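Local atomic coordinates of ActII protein (Streptomyces coelicolor, PDB entry 2OPT), a protein that probably represses transcription by binding DNA as a TetR-family regulator, and binds actinorhodin and its biosynthetic precursor (S)-DNPA. Residues A[95-100]-A[145-150]; A[85-90]-A[199-204]; A[20-25]-A[29-34]. One frame throughout, in Å; residues are numbered along the deposited sequence. Where two conformers were deposited one is given.

In the fold
The three contacts lead from the probable DNA-binding end of the chain into the all-helical C-terminal domain. Contact 3 joins helix 8-22 to helix 29-36; its centre is about 18 Å from that of contact 1, where helix 96-100 meets helix 128-150. The two touch all the same, because Asp-95 OD2 probably accepts a hydrogen bond from Leu-24 N (2.6 Å). Contacts 1 and 2 lie closer, about 11 Å between centres, and Arg-200 bridges them through salt bridges to Glu-145 and Glu-148. Contact 2, between helices 75-92 and 197-219, does not touch contact 3; their nearest atoms are about 7 Å apart.

Contact 1 (A[95-100]-A[145-150]); sequences DLARIA and EALEQS
Ala-97 and Leu-147 are the residues whose CA atoms come nearest across segments 95-100 and 145-150, 5.4 Å apart. The methyl CB of Ala-97 points toward the opposing helix and rests on the CA of Leu-147 at 4.0 Å; the small methyl suits a place so near that backbone. Leu-147 can be followed outward from there. Its CB packs against Ala-97 CB at 4.2 Å. With CG anti to the backbone N (chi1 -173°), the branch then leads to CD1, which reaches the aliphatic part of Arg-98 and touches CG at 4.0 Å. Leucine suits the place because it is apolar and its branched end reaches past the alanine to the hydrocarbon part of Arg-98.

The two helices run roughly antiparallel, their short axes 9.0 Å apart and crossing at -145°. They belong to the helical C-terminal domain of the TetR family, where helix 128-150 is one of the long helices and helix 96-100 lies between it and the N-terminal part: Leu-96 and Ile-99 pack on helix 50-61, and Ile-99 also on helix 8-22. Ala-146 adds a second methyl contact, its CB 4.3 Å from Ala-97 CB.

Arg-98 lends only its hydrocarbon stem. Its chain bends at chi3 (75°) and carries the guanidinium away from Leu-147, where a long, weak ion pair with Asp-25 is possible. At the C-terminal end of helix 128-150, a water takes a hydrogen bond from Asp-95 N at 2.8 Å and also bonds to the OG of Ser-150, a residue that is poorly ordered.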
loop_
_atom_site.group_PDB
_atom_site.type_symbol
_atom_site.label_atom_id
_atom_site.label_comp_id
_atom_site.label_asym_id
_atom_site.label_seq_id
_atom_site.Cartn_x
_atom_site.Cartn_y
_atom_site.Cartn_z
ATOM N N ASP A 95 -6.966 -11.913 7.166
ATOM C CA ASP A 95 -6.194 -12.264 5.980
ATOM C C ASP A 95 -6.817 -11.670 4.721
ATOM O O ASP A 95 -6.397 -11.978 3.605
ATOM C CB ASP A 95 -6.081 -13.784 5.844
ATOM C CG ASP A 95 -4.804 -14.329 6.453
ATOM O OD1 ASP A 95 -3.931 -13.520 6.830
ATOM O OD2 ASP A 95 -4.673 -15.567 6.552
ATOM N N LEU A 96 -7.819 -10.818 4.907
ATOM C CA LEU A 96 -8.671 -10.384 3.806
ATOM C C LEU A 96 -7.978 -9.323 2.959
ATOM O O LEU A 96 -8.119 -9.301 1.736
ATOM C CB LEU A 96 -10.002 -9.847 4.336
ATOM C CG LEU A 96 -11.012 -9.382 3.287
ATOM C CD1 LEU A 96 -11.436 -10.540 2.397
ATOM C CD2 LEU A 96 -12.221 -8.740 3.950
ATOM N N ALA A 97 -7.230 -8.443 3.616
ATOM C CA ALA A 97 -6.420 -7.451 2.918
ATOM C C ALA A 97 -5.360 -8.119 2.049
ATOM O O ALA A 97 -4.921 -7.555 1.046
ATOM C CB ALA A 97 -5.773 -6.500 3.913
ATOM N N ARG A 98 -4.952 -9.322 2.440
ATOM C CA ARG A 98 -3.980 -10.095 1.665
ATOM C C ARG A 98 -4.622 -10.503 0.356
ATOM O O ARG A 98 -3.998 -10.513 -0.678
ATOM C CB ARG A 98 -3.543 -11.349 2.426
ATOM C CG ARG A 98 -2.261 -11.254 3.206
ATOM C CD ARG A 98 -1.926 -12.617 3.862
ATOM N NE ARG A 98 -1.420 -13.593 2.878
ATOM C CZ ARG A 98 -1.091 -14.861 3.132
ATOM N NH1 ARG A 98 -1.196 -15.374 4.351
ATOM N NH2 ARG A 98 -0.642 -15.632 2.154
ATOM N N ILE A 99 -5.889 -10.865 0.400
ATOM C CA ILE A 99 -6.584 -11.250 -0.825
ATOM C C ILE A 99 -6.871 -10.025 -1.659
ATOM O O ILE A 99 -6.743 -10.051 -2.881
ATOM C CB ILE A 99 -7.932 -11.916 -0.436
ATOM C CG1 ILE A 99 -7.695 -13.221 0.326
ATOM C CG2 ILE A 99 -8.843 -12.111 -1.623
ATOM C CD1 ILE A 99 -8.971 -13.738 0.989
ATOM N N ALA A 100 -7.307 -8.954 -0.981
ATOM C CA ALA A 100 -7.729 -7.712 -1.622
ATOM C C ALA A 100 -6.638 -6.982 -2.356
ATOM O O ALA A 100 -6.912 -6.304 -3.325
ATOM C CB ALA A 100 -8.323 -6.777 -0.599
ATOM N N GLU A 145 -3.089 0.198 5.353
ATOM C CA GLU A 145 -3.200 0.309 6.816
ATOM C C GLU A 145 -3.706 -0.995 7.435
ATOM O O GLU A 145 -3.157 -1.476 8.405
ATOM C CB GLU A 145 -4.112 1.456 7.220
ATOM C CG GLU A 145 -3.509 2.855 7.059
ATOM C CD GLU A 145 -2.277 3.093 7.946
ATOM O OE1 GLU A 145 -2.283 2.639 9.114
ATOM O OE2 GLU A 145 -1.303 3.722 7.476
ATOM N N ALA A 146 -4.758 -1.558 6.859
ATOM C CA ALA A 146 -5.334 -2.796 7.369
ATOM C C ALA A 146 -4.322 -3.897 7.359
ATOM O O ALA A 146 -4.197 -4.617 8.346
ATOM C CB ALA A 146 -6.559 -3.206 6.531
ATOM N N LEU A 147 -3.585 -4.027 6.255
ATOM C CA LEU A 147 -2.664 -5.129 6.092
ATOM C C LEU A 147 -1.690 -5.067 7.246
ATOM O O LEU A 147 -1.296 -6.087 7.801
ATOM C CB LEU A 147 -1.958 -5.036 4.739
ATOM C CG LEU A 147 -1.042 -6.123 4.192
ATOM C CD1 LEU A 147 -1.627 -7.514 4.362
ATOM C CD2 LEU A 147 -0.773 -5.832 2.709
ATOM N N GLU A 148 -1.366 -3.850 7.650
ATOM C CA GLU A 148 -0.394 -3.640 8.687
ATOM C C GLU A 148 -0.956 -3.602 10.120
ATOM O O GLU A 148 -0.235 -3.903 11.051
ATOM C CB GLU A 148 0.411 -2.394 8.361
ATOM C CG GLU A 148 0.183 -1.217 9.256
ATOM C CD GLU A 148 1.479 -0.529 9.501
ATOM O OE1 GLU A 148 1.919 0.205 8.583
ATOM O OE2 GLU A 148 2.087 -0.764 10.578
ATOM N N GLN A 149 -2.225 -3.230 10.307
ATOM C CA GLN A 149 -2.845 -3.390 11.629
ATOM C C GLN A 149 -2.830 -4.878 12.000
ATOM O O GLN A 149 -2.638 -5.241 13.185
ATOM C CB GLN A 149 -4.269 -2.777 11.705
ATOM C CG GLN A 149 -5.075 -3.131 13.026
ATOM C CD GLN A 149 -6.011 -2.015 13.533
ATOM O OE1 GLN A 149 -6.550 -2.090 14.649
ATOM N NE2 GLN A 149 -6.216 -1.000 12.714
ATOM N N SER A 150 -2.996 -5.717 10.970
ATOM C CA SER A 150 -2.916 -7.172 11.081
ATOM C C SER A 150 -1.483 -7.713 11.138
ATOM O O SER A 150 -1.234 -8.715 11.804
ATOM C CB SER A 150 -3.680 -7.840 9.939
ATOM O OG SER A 150 -5.076 -7.677 10.121
HETATM O O HOH W 1 -5.728 -10.465 9.229
#

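Contact 2 (A[85-90]-A[199-204]); sequences SLRRMF and RRFELG
NH2 of Arg-87 forms a salt bridge with OD1 of Asp-198, and to get there the arginine runs across the face of the Phe-201 ring. Its CG is anti to the backbone N (chi1 176°) and the chain stays extended from CG to NE, which is what makes it long enough to span the ring. CB starts above the far rim, 3.8 Å from Phe-201 CZ. Next, CD sits almost exactly above the middle, 3.6 Å from the ring centroid and 5° off the normal, a CH-pi contact. NE then passes Phe-201 CG at 3.9 Å, and the guanidinium comes to lie over Phe-201 CB, its plane turned 13° from the ring. The two chains run antiparallel: each side chain's base lies by the other's end. Arginine suits this place by combining an apolar stem for the phenyl face with a charge for the aspartate; phenylalanine offers a flat surface that asks for no polar partner.

Phe-201 also meets the ring of Phe-141 and touches Val-142, both from helix 128-150. The pair therefore ties helix 75-92 to helix 197-219 next to that long helix, while Arg-199 and Leu-203 reach the second subunit.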
loop_
_atom_site.group_PDB
_atom_site.type_symbol
_atom_site.label_atom_id
_atom_site.label_comp_id
_atom_site.label_asym_id
_atom_site.label_seq_id
_atom_site.Cartn_x
_atom_site.Cartn_y
_atom_site.Cartn_z
ATOM N N SER A 85 -15.715 2.380 7.226
ATOM C CA SER A 85 -16.482 1.148 6.930
ATOM C C SER A 85 -15.658 0.055 6.245
ATOM O O SER A 85 -15.735 -1.134 6.575
ATOM C CB SER A 85 -17.703 1.497 6.050
ATOM O OG SER A 85 -18.684 0.451 6.055
ATOM N N LEU A 86 -14.852 0.452 5.279
ATOM C CA LEU A 86 -13.939 -0.448 4.667
ATOM C C LEU A 86 -12.922 -0.994 5.652
ATOM O O LEU A 86 -12.618 -2.192 5.647
ATOM C CB LEU A 86 -13.170 0.320 3.579
ATOM C CG LEU A 86 -12.328 -0.560 2.671
ATOM C CD1 LEU A 86 -13.091 -1.693 1.926
ATOM C CD2 LEU A 86 -11.635 0.339 1.655
ATOM N N ARG A 87 -12.414 -0.133 6.528
ATOM C CA ARG A 87 -11.444 -0.549 7.518
ATOM C C ARG A 87 -12.048 -1.562 8.453
ATOM O O ARG A 87 -11.415 -2.534 8.826
ATOM C CB ARG A 87 -10.926 0.683 8.304
ATOM C CG ARG A 87 -9.966 0.327 9.444
ATOM C CD ARG A 87 -9.698 1.519 10.417
ATOM N NE ARG A 87 -8.576 1.263 11.349
ATOM C CZ ARG A 87 -8.508 1.776 12.560
ATOM N NH1 ARG A 87 -9.473 2.566 13.015
ATOM N NH2 ARG A 87 -7.487 1.485 13.325
ATOM N N ARG A 88 -13.295 -1.316 8.845
ATOM C CA ARG A 88 -14.053 -2.181 9.753
ATOM C C ARG A 88 -14.102 -3.596 9.183
ATOM O O ARG A 88 -13.875 -4.585 9.878
ATOM C CB ARG A 88 -15.456 -1.587 9.860
ATOM C CG ARG A 88 -16.420 -2.187 10.894
ATOM C CD ARG A 88 -17.597 -1.250 11.023
ATOM N NE ARG A 88 -17.162 0.014 11.585
ATOM C CZ ARG A 88 -17.471 1.212 11.104
ATOM N NH1 ARG A 88 -16.981 2.295 11.709
ATOM N NH2 ARG A 88 -18.316 1.327 10.081
ATOM N N MET A 89 -14.387 -3.670 7.878
ATOM C CA MET A 89 -14.576 -4.939 7.169
ATOM C C MET A 89 -13.302 -5.762 7.213
ATOM O O MET A 89 -13.326 -6.899 7.572
ATOM C CB MET A 89 -14.989 -4.666 5.709
ATOM C CG MET A 89 -15.111 -5.927 4.847
ATOM S SD MET A 89 -14.955 -5.557 3.093
ATOM C CE MET A 89 -13.204 -5.213 2.897
ATOM N N PHE A 90 -12.176 -5.156 6.816
ATOM C CA PHE A 90 -10.839 -5.784 6.927
ATOM C C PHE A 90 -10.527 -6.276 8.348
ATOM O O PHE A 90 -10.068 -7.392 8.530
ATOM C CB PHE A 90 -9.778 -4.798 6.492
ATOM C CG PHE A 90 -9.711 -4.620 4.977
ATOM C CD1 PHE A 90 -9.640 -5.723 4.145
ATOM C CD2 PHE A 90 -9.738 -3.355 4.405
ATOM C CE1 PHE A 90 -9.569 -5.555 2.727
ATOM C CE2 PHE A 90 -9.680 -3.194 3.011
ATOM C CZ PHE A 90 -9.605 -4.290 2.197
ATOM N N ARG A 199 -4.865 6.307 15.340
ATOM C CA ARG A 199 -4.312 7.608 15.174
ATOM C C ARG A 199 -3.758 7.715 13.774
ATOM O O ARG A 199 -4.095 8.662 13.110
ATOM C CB ARG A 199 -3.235 7.882 16.234
ATOM C CG ARG A 199 -2.654 9.322 16.232
ATOM C CD ARG A 199 -3.744 10.407 16.295
ATOM N NE ARG A 199 -3.107 11.728 16.239
ATOM C CZ ARG A 199 -3.663 12.853 15.786
ATOM N NH1 ARG A 199 -4.912 12.871 15.327
ATOM N NH2 ARG A 199 -2.947 13.975 15.799
ATOM N N ARG A 200 -2.954 6.741 13.319
ATOM C CA ARG A 200 -2.395 6.751 11.943
ATOM C C ARG A 200 -3.534 6.778 10.949
ATOM O O ARG A 200 -3.598 7.611 10.094
ATOM C CB ARG A 200 -1.621 5.465 11.637
ATOM C CG ARG A 200 -0.333 5.232 12.371
ATOM C CD ARG A 200 0.114 3.734 12.247
ATOM N NE ARG A 200 0.377 3.349 10.864
ATOM C CZ ARG A 200 1.473 3.706 10.187
ATOM N NH1 ARG A 200 2.405 4.452 10.782
ATOM N NH2 ARG A 200 1.636 3.335 8.914
ATOM N N PHE A 201 -4.492 5.889 11.107
ATOM C CA PHE A 201 -5.638 5.901 10.209
ATOM C C PHE A 201 -6.331 7.278 10.099
ATOM O O PHE A 201 -6.631 7.739 9.007
ATOM C CB PHE A 201 -6.673 4.861 10.608
ATOM C CG PHE A 201 -7.690 4.611 9.536
ATOM C CD1 PHE A 201 -7.364 3.898 8.415
ATOM C CD2 PHE A 201 -8.974 5.139 9.658
ATOM C CE1 PHE A 201 -8.293 3.701 7.410
ATOM C CE2 PHE A 201 -9.933 4.938 8.662
ATOM C CZ PHE A 201 -9.602 4.214 7.559
ATOM N N GLU A 202 -6.607 7.930 11.226
ATOM C CA GLU A 202 -7.334 9.185 11.132
ATOM C C GLU A 202 -6.481 10.304 10.534
ATOM O O GLU A 202 -6.959 11.045 9.658
ATOM C CB GLU A 202 -8.000 9.568 12.464
ATOM C CG GLU A 202 -9.179 8.634 12.893
ATOM C CD GLU A 202 -10.406 8.555 11.945
ATOM O OE1 GLU A 202 -10.883 9.567 11.354
ATOM O OE2 GLU A 202 -10.933 7.429 11.842
ATOM N N LEU A 203 -5.197 10.368 10.913
ATOM C CA LEU A 203 -4.288 11.323 10.304
ATOM C C LEU A 203 -4.223 11.140 8.797
ATOM O O LEU A 203 -4.329 12.120 8.064
ATOM C CB LEU A 203 -2.851 11.174 10.860
ATOM C CG LEU A 203 -2.499 11.950 12.096
ATOM C CD1 LEU A 203 -1.091 11.583 12.641
ATOM C CD2 LEU A 203 -2.575 13.453 11.754
ATOM N N GLY A 204 -4.008 9.919 8.317
ATOM C CA GLY A 204 -3.897 9.710 6.849
ATOM C C GLY A 204 -5.213 10.041 6.150
ATOM O O GLY A 204 -5.232 10.560 5.055
#

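Contact 3 (A[20-25]-A[29-34]); sequences DAEGLD and MRRLAQ
Glu-22 and Arg-31 meet through their charged ends in a two-pronged salt bridge. NH1 of Arg-31 donates to Glu-22 OE1 at 2.7 Å, and NH2 donates to OE2 at 2.9 Å; the N-H...O angles, 173° and 167°, are nearly straight. Each oxygen is met on its syn side and lies near the guanidinium plane, although the carboxylate is twisted 32° against that plane. Two parallel bonds of this kind resist rotation of either group about the line joining them. The chains arrive at about a right angle: Glu-22 is extended beyond CG, while Arg-31 bends at chi2, and this bend helps turn its end to the glutamate.

Between the two segments the close contact is confined to these few atoms. The pair is at the surface, both residues are partly exposed, and the aliphatic stems do not pack on each other. Asp-25, Arg-30 and Gln-34 nearby are exposed. Hydrophobic packing is left to Leu-24 and Leu-32, which are buried against other helices. Gly-23 follows helix 8-22 with a positive phi, and there a CB would collide with the carbonyl O of Glu-22, so glycine suits the turn.

Arg-31 also gives NE to a salt bridge with Glu-35 in its own helix, so its positive charge probably serves two acids. With an alanine in place of Glu-22, NH1 and NH2 would probably lose this carboxylate, leaving the arginine's end held mainly through Glu-35 and freer to swing.

Helix 29-36 opens the predicted helix-turn-helix motif, with helix 40-47 packed on it through Met-29 and Leu-32, and the salt bridge joins it to the preceding helix 8-22, as befits the three-helix DNA-binding domain of TetR-family regulators.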
loop_
_atom_site.group_PDB
_atom_site.type_symbol
_atom_site.label_atom_id
_atom_site.label_comp_id
_atom_site.label_asym_id
_atom_site.label_seq_id
_atom_site.Cartn_x
_atom_site.Cartn_y
_atom_site.Cartn_z
ATOM N N ASP A 20 -11.885 -16.846 8.168
ATOM C CA ASP A 20 -12.045 -16.046 9.393
ATOM C C ASP A 20 -11.410 -16.758 10.594
ATOM O O ASP A 20 -10.815 -16.113 11.474
ATOM C CB ASP A 20 -13.537 -15.759 9.643
ATOM C CG ASP A 20 -14.093 -14.617 8.727
ATOM O OD1 ASP A 20 -13.302 -13.923 8.089
ATOM O OD2 ASP A 20 -15.320 -14.411 8.661
ATOM N N ALA A 21 -11.542 -18.082 10.631
ATOM C CA ALA A 21 -11.137 -18.839 11.825
ATOM C C ALA A 21 -9.712 -19.332 11.706
ATOM O O ALA A 21 -9.067 -19.569 12.725
ATOM C CB ALA A 21 -12.096 -20.035 12.078
ATOM N N GLU A 22 -9.228 -19.523 10.476
ATOM C CA GLU A 22 -7.989 -20.253 10.302
ATOM C C GLU A 22 -6.990 -19.608 9.318
ATOM O O GLU A 22 -5.825 -20.026 9.219
ATOM C CB GLU A 22 -8.294 -21.708 9.919
ATOM C CG GLU A 22 -9.030 -22.498 11.004
ATOM C CD GLU A 22 -9.373 -23.884 10.532
ATOM O OE1 GLU A 22 -8.550 -24.475 9.816
ATOM O OE2 GLU A 22 -10.472 -24.372 10.844
ATOM N N GLY A 23 -7.419 -18.574 8.633
ATOM C CA GLY A 23 -6.484 -17.828 7.821
ATOM C C GLY A 23 -6.422 -18.390 6.423
ATOM O O GLY A 23 -6.919 -19.478 6.152
ATOM N N LEU A 24 -5.833 -17.617 5.542
ATOM C CA LEU A 24 -5.781 -17.910 4.140
ATOM C C LEU A 24 -5.075 -19.223 3.776
ATOM O O LEU A 24 -5.389 -19.834 2.744
ATOM C CB LEU A 24 -5.086 -16.731 3.425
ATOM C CG LEU A 24 -5.021 -16.680 1.896
ATOM C CD1 LEU A 24 -6.372 -16.763 1.199
ATOM C CD2 LEU A 24 -4.319 -15.438 1.482
ATOM N N ASP A 25 -4.091 -19.654 4.556
ATOM C CA ASP A 25 -3.342 -20.829 4.089
ATOM C C ASP A 25 -4.146 -22.116 4.316
ATOM O O ASP A 25 -4.049 -23.057 3.534
ATOM C CB ASP A 25 -1.930 -20.894 4.681
ATOM C CG ASP A 25 -1.010 -19.784 4.161
ATOM O OD1 ASP A 25 -1.227 -19.208 3.079
ATOM O OD2 ASP A 25 -0.036 -19.468 4.859
ATOM N N MET A 29 -8.870 -25.846 -1.696
ATOM C CA MET A 29 -10.123 -26.420 -2.294
ATOM C C MET A 29 -10.506 -27.754 -1.629
ATOM O O MET A 29 -11.697 -28.063 -1.392
ATOM C CB MET A 29 -9.940 -26.580 -3.810
ATOM C CG MET A 29 -9.822 -25.227 -4.516
ATOM S SD MET A 29 -10.980 -23.940 -3.938
ATOM C CE MET A 29 -12.433 -24.330 -4.903
ATOM N N ARG A 30 -9.492 -28.516 -1.280
ATOM C CA ARG A 30 -9.719 -29.773 -0.600
ATOM C C ARG A 30 -10.372 -29.585 0.770
ATOM O O ARG A 30 -11.316 -30.318 1.106
ATOM C CB ARG A 30 -8.419 -30.552 -0.490
ATOM C CG ARG A 30 -8.600 -31.977 -0.071
ATOM C CD ARG A 30 -7.312 -32.753 -0.331
ATOM N NE ARG A 30 -7.066 -32.927 -1.773
ATOM C CZ ARG A 30 -7.575 -33.908 -2.512
ATOM N NH1 ARG A 30 -7.282 -33.968 -3.814
ATOM N NH2 ARG A 30 -8.374 -34.826 -1.954
ATOM N N ARG A 31 -9.881 -28.617 1.547
ATOM C CA ARG A 31 -10.442 -28.338 2.860
ATOM C C ARG A 31 -11.880 -27.885 2.689
ATOM O O ARG A 31 -12.773 -28.263 3.457
ATOM C CB ARG A 31 -9.640 -27.229 3.547
ATOM C CG ARG A 31 -10.304 -26.695 4.873
ATOM C CD ARG A 31 -10.583 -27.811 5.872
ATOM N NE ARG A 31 -11.351 -27.366 7.041
ATOM C CZ ARG A 31 -10.842 -26.614 8.003
ATOM N NH1 ARG A 31 -9.558 -26.191 7.934
ATOM N NH2 ARG A 31 -11.614 -26.276 9.019
ATOM N N LEU A 32 -12.103 -27.067 1.659
ATOM C CA LEU A 32 -13.410 -26.503 1.390
ATOM C C LEU A 32 -14.385 -27.604 1.011
ATOM O O LEU A 32 -15.499 -27.679 1.555
ATOM C CB LEU A 32 -13.307 -25.381 0.315
ATOM C CG LEU A 32 -14.587 -24.636 -0.081
ATOM C CD1 LEU A 32 -15.436 -24.077 1.148
ATOM C CD2 LEU A 32 -14.277 -23.566 -1.080
ATOM N N ALA A 33 -13.952 -28.528 0.159
ATOM C CA ALA A 33 -14.816 -29.647 -0.207
ATOM C C ALA A 33 -15.135 -30.535 0.994
ATOM O O ALA A 33 -16.267 -31.023 1.150
ATOM C CB ALA A 33 -14.182 -30.444 -1.312
ATOM N N GLN A 34 -14.136 -30.777 1.834
ATOM C CA GLN A 34 -14.304 -31.514 3.084
ATOM C C GLN A 34 -15.355 -30.859 3.977
ATOM O O GLN A 34 -16.269 -31.513 4.493
ATOM C CB GLN A 34 -12.968 -31.516 3.795
ATOM C CG GLN A 34 -13.014 -32.089 5.202
ATOM C CD GLN A 34 -11.639 -32.102 5.915
ATOM O OE1 GLN A 34 -10.826 -32.992 5.669
ATOM N NE2 GLN A 34 -11.423 -31.170 6.844
#